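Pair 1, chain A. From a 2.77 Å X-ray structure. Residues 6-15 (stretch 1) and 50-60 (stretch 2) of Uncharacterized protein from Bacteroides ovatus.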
# COMPACT_ATOMS: atom_id res chain seq x y z
N PRO A 6 20.43 -14.49 -20.24
CA PRO A 6 20.67 -13.04 -20.29
C PRO A 6 19.39 -12.27 -19.89
O PRO A 6 19.22 -11.09 -20.25
CB PRO A 6 21.08 -12.79 -21.76
CG PRO A 6 20.46 -13.91 -22.53
CD PRO A 6 20.41 -15.10 -21.59
N LYS A 7 18.51 -12.95 -19.11
CA LYS A 7 17.21 -12.46 -18.65
C LYS A 7 17.40 -11.71 -17.33
O LYS A 7 17.48 -12.32 -16.26
CB LYS A 7 16.23 -13.64 -18.49
CG LYS A 7 14.78 -13.25 -18.51
CD LYS A 7 13.87 -14.43 -18.36
CE LYS A 7 12.42 -14.00 -18.44
NZ LYS A 7 11.48 -15.11 -18.13
N ALA A 8 17.46 -10.37 -17.45
CA ALA A 8 17.66 -9.31 -16.45
C ALA A 8 16.53 -9.23 -15.40
O ALA A 8 15.48 -9.85 -15.57
CB ALA A 8 17.77 -7.98 -17.17
N THR A 9 16.75 -8.42 -14.33
CA THR A 9 15.78 -8.20 -13.25
C THR A 9 15.42 -6.72 -13.18
O THR A 9 16.31 -5.89 -12.98
CB THR A 9 16.36 -8.70 -11.89
OG1 THR A 9 16.79 -10.05 -12.00
CG2 THR A 9 15.38 -8.62 -10.78
N LEU A 10 14.13 -6.38 -13.31
CA LEU A 10 13.60 -5.02 -13.15
C LEU A 10 12.95 -4.90 -11.80
O LEU A 10 11.96 -5.59 -11.55
CB LEU A 10 12.62 -4.58 -14.25
CG LEU A 10 11.98 -3.18 -14.05
CD1 LEU A 10 13.03 -2.05 -14.10
CD2 LEU A 10 10.90 -2.92 -15.06
N THR A 11 13.50 -4.06 -10.93
CA THR A 11 12.95 -3.87 -9.58
C THR A 11 12.68 -2.39 -9.36
O THR A 11 13.15 -1.57 -10.12
CB THR A 11 13.89 -4.45 -8.46
OG1 THR A 11 15.16 -3.82 -8.53
CG2 THR A 11 14.10 -5.96 -8.55
N GLY A 12 11.90 -2.08 -8.35
CA GLY A 12 11.53 -0.72 -8.00
C GLY A 12 10.43 -0.67 -6.96
O GLY A 12 10.19 -1.66 -6.26
N LYS A 13 9.78 0.49 -6.85
CA LYS A 13 8.73 0.79 -5.88
C LYS A 13 7.68 1.73 -6.45
O LYS A 13 8.03 2.63 -7.22
CB LYS A 13 9.33 1.46 -4.62
CG LYS A 13 10.31 0.66 -3.79
CD LYS A 13 11.04 1.54 -2.74
CE LYS A 13 12.02 2.54 -3.32
NZ LYS A 13 12.77 3.26 -2.26
N ALA A 14 6.39 1.57 -6.02
CA ALA A 14 5.32 2.52 -6.32
C ALA A 14 5.51 3.68 -5.37
O ALA A 14 5.51 3.48 -4.14
CB ALA A 14 3.97 1.86 -6.20
N ILE A 15 5.84 4.85 -5.91
CA ILE A 15 6.29 5.98 -5.09
C ILE A 15 5.37 7.20 -5.18
O ILE A 15 4.94 7.62 -6.26
CB ILE A 15 7.73 6.38 -5.58
CG1 ILE A 15 8.75 5.31 -5.21
CG2 ILE A 15 8.20 7.73 -5.05
CD1 ILE A 15 8.96 5.06 -3.73
N ASP A 50 4.50 -3.88 0.47
CA ASP A 50 5.29 -2.73 0.87
C ASP A 50 5.50 -1.76 -0.28
O ASP A 50 6.39 -0.89 -0.18
CB ASP A 50 6.66 -3.16 1.42
CG ASP A 50 7.56 -3.99 0.52
OD1 ASP A 50 7.17 -4.25 -0.65
OD2 ASP A 50 8.62 -4.44 1.00
N GLY A 51 4.72 -1.94 -1.36
CA GLY A 51 4.79 -1.14 -2.57
C GLY A 51 5.90 -1.49 -3.55
O GLY A 51 5.99 -0.91 -4.65
N SER A 52 6.76 -2.45 -3.20
CA SER A 52 7.86 -2.80 -4.11
C SER A 52 7.43 -3.86 -5.16
O SER A 52 6.42 -4.54 -4.96
CB SER A 52 9.07 -3.30 -3.32
OG SER A 52 8.74 -4.52 -2.68
N TYR A 53 8.19 -3.98 -6.26
CA TYR A 53 7.96 -4.98 -7.28
C TYR A 53 9.31 -5.49 -7.83
O TYR A 53 10.35 -4.82 -7.71
CB TYR A 53 7.11 -4.40 -8.40
CG TYR A 53 7.87 -3.42 -9.28
CD1 TYR A 53 8.59 -3.86 -10.39
CD2 TYR A 53 7.88 -2.05 -9.00
CE1 TYR A 53 9.32 -2.98 -11.18
CE2 TYR A 53 8.61 -1.15 -9.79
CZ TYR A 53 9.33 -1.63 -10.87
OH TYR A 53 10.04 -0.77 -11.68
N SER A 54 9.28 -6.68 -8.47
CA SER A 54 10.41 -7.34 -9.17
C SER A 54 9.84 -8.19 -10.24
O SER A 54 8.79 -8.81 -10.01
CB SER A 54 11.30 -8.15 -8.24
OG SER A 54 10.62 -9.30 -7.75
N VAL A 55 10.47 -8.18 -11.43
CA VAL A 55 10.00 -8.92 -12.60
C VAL A 55 11.22 -9.26 -13.44
O VAL A 55 12.05 -8.38 -13.64
CB VAL A 55 8.89 -8.13 -13.39
CG1 VAL A 55 9.35 -6.71 -13.80
CG2 VAL A 55 8.35 -8.92 -14.58
N SER A 56 11.37 -10.54 -13.85
CA SER A 56 12.50 -10.89 -14.71
C SER A 56 12.05 -10.70 -16.15
O SER A 56 10.93 -11.06 -16.53
CB SER A 56 13.05 -12.29 -14.45
OG SER A 56 12.12 -13.30 -14.83
N LEU A 57 12.90 -10.03 -16.92
CA LEU A 57 12.65 -9.66 -18.31
C LEU A 57 13.84 -9.86 -19.19
O LEU A 57 14.98 -9.83 -18.71
CB LEU A 57 12.27 -8.17 -18.38
CG LEU A 57 11.10 -7.65 -17.58
CD1 LEU A 57 11.18 -6.16 -17.49
CD2 LEU A 57 9.79 -8.10 -18.15
N PHE A 58 13.61 -9.95 -20.50
CA PHE A 58 14.73 -9.95 -21.42
C PHE A 58 15.12 -8.51 -21.65
O PHE A 58 14.27 -7.62 -21.50
CB PHE A 58 14.42 -10.69 -22.73
CG PHE A 58 14.24 -12.18 -22.56
CD1 PHE A 58 15.35 -13.00 -22.37
CD2 PHE A 58 12.99 -12.76 -22.63
CE1 PHE A 58 15.19 -14.39 -22.19
CE2 PHE A 58 12.83 -14.14 -22.46
CZ PHE A 58 13.93 -14.95 -22.25
N ASN A 59 16.40 -8.25 -21.97
CA ASN A 59 16.88 -6.89 -22.25
C ASN A 59 16.11 -6.28 -23.44
O ASN A 59 15.71 -7.00 -24.35
CB ASN A 59 18.37 -6.88 -22.51
CG ASN A 59 19.17 -7.33 -21.33
OD1 ASN A 59 19.33 -6.60 -20.36
ND2 ASN A 59 19.67 -8.56 -21.37
N GLY A 60 15.95 -4.97 -23.41
CA GLY A 60 15.22 -4.23 -24.43
C GLY A 60 14.41 -3.12 -23.80
O GLY A 60 14.44 -2.92 -22.59

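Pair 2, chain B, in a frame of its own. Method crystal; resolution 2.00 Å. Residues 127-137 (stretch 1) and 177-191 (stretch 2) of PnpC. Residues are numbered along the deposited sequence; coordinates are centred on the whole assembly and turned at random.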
# COMPACT_ATOMS: atom_id res chain seq x y z
N GLY B 127 33.51 2.39 -23.78
CA GLY B 127 32.57 3.51 -23.61
C GLY B 127 33.31 4.73 -24.11
O GLY B 127 34.41 4.61 -24.56
N VAL B 128 32.68 5.89 -24.02
CA VAL B 128 33.32 7.13 -24.41
C VAL B 128 34.13 7.66 -23.17
O VAL B 128 33.54 7.95 -22.12
CB VAL B 128 32.27 8.20 -24.81
CG1 VAL B 128 32.97 9.55 -25.09
CG2 VAL B 128 31.34 7.71 -26.02
N PRO B 129 35.46 7.81 -23.30
CA PRO B 129 36.32 8.18 -22.13
C PRO B 129 35.91 9.54 -21.55
O PRO B 129 35.54 10.45 -22.33
CB PRO B 129 37.75 8.26 -22.76
CG PRO B 129 37.65 7.12 -23.91
CD PRO B 129 36.28 7.58 -24.53
N ALA B 130 35.92 9.69 -20.22
CA ALA B 130 35.57 10.98 -19.64
C ALA B 130 36.46 11.21 -18.43
O ALA B 130 36.82 10.28 -17.74
CB ALA B 130 34.05 10.99 -19.21
N LEU B 131 36.76 12.46 -18.16
CA LEU B 131 37.43 12.79 -16.87
C LEU B 131 36.37 13.49 -16.03
O LEU B 131 35.82 14.53 -16.49
CB LEU B 131 38.56 13.78 -17.12
CG LEU B 131 39.26 14.31 -15.84
CD1 LEU B 131 39.87 13.11 -15.02
CD2 LEU B 131 40.33 15.34 -16.26
N VAL B 132 36.03 12.94 -14.85
CA VAL B 132 35.12 13.63 -13.92
C VAL B 132 36.02 14.15 -12.81
O VAL B 132 36.72 13.38 -12.17
CB VAL B 132 33.97 12.70 -13.39
CG1 VAL B 132 33.12 13.49 -12.30
CG2 VAL B 132 33.07 12.22 -14.55
N TYR B 133 36.07 15.45 -12.60
CA TYR B 133 37.00 15.99 -11.63
C TYR B 133 36.39 17.21 -10.92
O TYR B 133 35.34 17.73 -11.33
CB TYR B 133 38.36 16.36 -12.32
CG TYR B 133 38.33 17.58 -13.18
CD1 TYR B 133 37.48 17.66 -14.32
CD2 TYR B 133 39.24 18.62 -12.97
CE1 TYR B 133 37.45 18.83 -15.13
CE2 TYR B 133 39.24 19.78 -13.79
CZ TYR B 133 38.36 19.85 -14.88
OH TYR B 133 38.36 20.98 -15.66
N GLY B 134 37.05 17.67 -9.84
CA GLY B 134 36.48 18.81 -9.11
C GLY B 134 37.07 18.86 -7.70
O GLY B 134 38.23 18.50 -7.50
N ARG B 135 36.30 19.39 -6.77
CA ARG B 135 36.77 19.58 -5.40
C ARG B 135 35.70 19.17 -4.44
O ARG B 135 34.54 19.05 -4.81
CB ARG B 135 37.17 21.04 -5.19
CG ARG B 135 38.24 21.60 -6.27
CD ARG B 135 38.47 23.13 -6.14
NE ARG B 135 39.38 23.32 -5.03
CZ ARG B 135 39.51 24.44 -4.29
NH1 ARG B 135 38.73 25.52 -4.52
NH2 ARG B 135 40.42 24.44 -3.30
N VAL B 136 36.11 18.87 -3.22
CA VAL B 136 35.18 18.75 -2.12
C VAL B 136 35.48 19.92 -1.17
O VAL B 136 36.60 20.08 -0.73
CB VAL B 136 35.33 17.42 -1.42
CG1 VAL B 136 34.30 17.32 -0.22
CG2 VAL B 136 35.11 16.25 -2.45
N LEU B 137 34.46 20.74 -0.89
CA LEU B 137 34.67 21.96 -0.14
C LEU B 137 33.72 21.96 1.06
O LEU B 137 32.76 21.13 1.10
CB LEU B 137 34.30 23.13 -1.07
CG LEU B 137 35.14 23.29 -2.34
CD1 LEU B 137 34.65 24.52 -3.11
CD2 LEU B 137 36.63 23.40 -1.99
N ARG B 177 39.80 9.88 -3.40
CA ARG B 177 40.03 10.78 -2.28
C ARG B 177 40.36 12.19 -2.74
O ARG B 177 40.97 12.39 -3.83
CB ARG B 177 41.16 10.20 -1.40
CG ARG B 177 40.67 9.10 -0.52
CD ARG B 177 41.81 8.43 0.27
NE ARG B 177 41.31 7.52 1.30
CZ ARG B 177 40.81 6.29 1.04
NH1 ARG B 177 40.77 5.77 -0.21
NH2 ARG B 177 40.39 5.55 2.04
N SER B 178 39.95 13.17 -1.95
CA SER B 178 40.25 14.52 -2.28
C SER B 178 41.70 14.75 -1.77
O SER B 178 42.12 14.17 -0.73
CB SER B 178 39.21 15.43 -1.62
OG SER B 178 39.39 15.47 -0.19
N ASP B 179 42.49 15.56 -2.48
CA ASP B 179 43.89 15.76 -2.09
C ASP B 179 44.01 16.94 -1.14
O ASP B 179 43.00 17.48 -0.70
CB ASP B 179 44.80 15.94 -3.35
CG ASP B 179 44.52 17.22 -4.12
OD1 ASP B 179 43.88 18.17 -3.65
OD2 ASP B 179 44.94 17.30 -5.28
N ASN B 180 45.23 17.37 -0.84
CA ASN B 180 45.46 18.57 0.02
C ASN B 180 44.74 19.83 -0.41
O ASN B 180 44.48 20.71 0.40
CB ASN B 180 46.93 18.93 0.01
CG ASN B 180 47.78 17.85 0.57
OD1 ASN B 180 48.90 17.71 0.14
ND2 ASN B 180 47.26 17.09 1.54
N ASP B 181 44.45 19.98 -1.69
CA ASP B 181 43.65 21.16 -2.08
C ASP B 181 42.19 20.79 -2.29
O ASP B 181 41.47 21.53 -2.92
CB ASP B 181 44.23 21.80 -3.33
CG ASP B 181 45.72 22.17 -3.16
OD1 ASP B 181 46.01 22.97 -2.24
OD2 ASP B 181 46.59 21.65 -3.91
N GLY B 182 41.77 19.63 -1.78
CA GLY B 182 40.36 19.18 -1.88
C GLY B 182 39.97 18.66 -3.29
O GLY B 182 38.83 18.37 -3.56
N CYS B 183 40.96 18.51 -4.17
CA CYS B 183 40.75 18.12 -5.56
C CYS B 183 40.61 16.61 -5.67
O CYS B 183 41.33 15.84 -4.97
CB CYS B 183 41.93 18.63 -6.43
SG CYS B 183 41.98 20.41 -6.53
N PHE B 184 39.69 16.21 -6.54
CA PHE B 184 39.61 14.79 -6.91
C PHE B 184 39.57 14.64 -8.45
O PHE B 184 39.22 15.58 -9.15
CB PHE B 184 38.34 14.18 -6.30
CG PHE B 184 37.09 14.65 -6.92
CD1 PHE B 184 36.55 13.97 -8.02
CD2 PHE B 184 36.42 15.73 -6.40
CE1 PHE B 184 35.39 14.41 -8.64
CE2 PHE B 184 35.25 16.18 -6.99
CZ PHE B 184 34.74 15.54 -8.12
N ALA B 185 39.89 13.47 -8.95
CA ALA B 185 39.81 13.20 -10.36
C ALA B 185 39.62 11.71 -10.60
O ALA B 185 40.26 10.82 -9.98
CB ALA B 185 41.07 13.75 -11.11
N ILE B 186 38.66 11.45 -11.48
CA ILE B 186 38.16 10.11 -11.75
C ILE B 186 38.16 9.94 -13.28
O ILE B 186 37.52 10.71 -13.99
CB ILE B 186 36.66 10.05 -11.31
CG1 ILE B 186 36.54 10.24 -9.77
CG2 ILE B 186 36.05 8.71 -11.78
CD1 ILE B 186 35.09 10.43 -9.24
N GLN B 187 38.84 8.93 -13.80
CA GLN B 187 38.68 8.62 -15.23
C GLN B 187 37.66 7.51 -15.33
O GLN B 187 37.69 6.53 -14.58
CB GLN B 187 40.02 8.21 -15.89
CG GLN B 187 40.93 9.43 -16.24
CD GLN B 187 42.19 8.98 -17.02
OE1 GLN B 187 43.23 8.69 -16.43
NE2 GLN B 187 42.08 8.89 -18.32
N THR B 188 36.75 7.68 -16.30
CA THR B 188 35.67 6.75 -16.49
C THR B 188 35.16 6.80 -17.94
O THR B 188 35.84 7.31 -18.86
CB THR B 188 34.56 6.99 -15.42
OG1 THR B 188 33.58 5.95 -15.46
CG2 THR B 188 33.90 8.41 -15.47
N THR B 189 33.97 6.27 -18.14
CA THR B 189 33.27 6.54 -19.42
C THR B 189 32.02 7.36 -19.19
O THR B 189 31.52 7.40 -18.07
CB THR B 189 32.92 5.26 -20.14
OG1 THR B 189 32.16 4.42 -19.28
CG2 THR B 189 34.20 4.54 -20.67
N VAL B 190 31.55 8.07 -20.23
CA VAL B 190 30.40 8.91 -20.08
C VAL B 190 29.25 8.01 -19.65
O VAL B 190 28.99 6.98 -20.26
CB VAL B 190 30.04 9.68 -21.36
CG1 VAL B 190 28.78 10.50 -21.12
CG2 VAL B 190 31.19 10.56 -21.81
N PRO B 191 28.58 8.34 -18.54
CA PRO B 191 27.44 7.49 -18.11
C PRO B 191 26.34 7.49 -19.20
O PRO B 191 26.17 8.50 -19.90
CB PRO B 191 26.96 8.15 -16.84
CG PRO B 191 28.16 8.93 -16.33
CD PRO B 191 28.84 9.44 -17.61
O HOH W 1 29.90 6.03 -22.63

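Two antiparallel strands that trade backbone hydrogen bonds fix where each side chain must go, and the residues then fill the places the backbone provides. Pairs 1 and 2 illustrate the principle: over 14 central residues their backbones superpose with an RMSD of 0.5 Å, and their strand directions differ by 141° and 147°. The register is the same. Leu10(A) lies across from Val55(A) as Val132(B) lies across from Ile186(B), and each couple is closed by two hydrogen bonds: Leu10(A) N to Val55(A) O (2.9 Å) and Val55(A) N to Leu10(A) O (3.0 Å) in pair 1, Val132(B) N to Ile186(B) O and Ile186(B) N to Val132(B) O (both 2.8 Å) in pair 2.

The most telling match is a glycine facing an aromatic residue. Gly12(A) and Gly134(B) coincide, as do Tyr53(A) and Phe184(B), whose side-chain centres fall 0.4 Å apart. Both aromatics adopt the p rotamer, with chi2 near 90°, and this lays one ring face over the glycine backbone, with Gly12(A) N or Gly134(B) N above it. The missing side chain makes the room: an ideal CB on Gly12(A) would sit 2.8 Å from Tyr53(A) OH, a clash, and one on Gly134(B) only 3.3 Å from Phe184(B) CE2. The tyrosine hydroxyl is hydrogen-bonded elsewhere in the structure.

Beside the ring, the same face is packed differently. In pair 1, Leu10(A) reaches the next two side chains on this face beyond the ring, with CB 3.9 Å from Val55(A) CG1 and 3.9 Å from Leu57(A) CD1. Pair 2 places the smaller Val132(B) here, its CG2 4.0 Å from Thr188(B) CG2, while Val136(B), matching Ala14(A), brings CG2 to 4.2 Å from Phe184(B) CD2.

The opposite face also carries different chemistry. Thr11(A) CG2 meets Ser54(A) CB at 3.6 Å; at the matching positions, Tyr133(B) CB meets Ala185(B) CB at 4.0 Å. Lys7(A) lays its CG over the face of the Phe58(A) ring, 4.0 Å from the centroid, whereas at the equivalent site Pro129(B) points away from the partner strand.

Just before the second strand, Gly51(A) and Gly182(B), the latter closing a type I turn, share a positive phi and accept matching bonds, Ala14(A) N to Gly51(A) O (2.9 Å) and Val136(B) N to Gly182(B) O (2.8 Å). Basic residues flank this end. Both pack their CG on the residue opposite, Lys13(A) CG 4.2 Å from Ser52(A) CB and Arg135(B) CG 3.9 Å from Cys183(B) SG; Arg135(B) alone adds a side-chain bond across, from NH2 to Asp181(B) O at 3.1 Å.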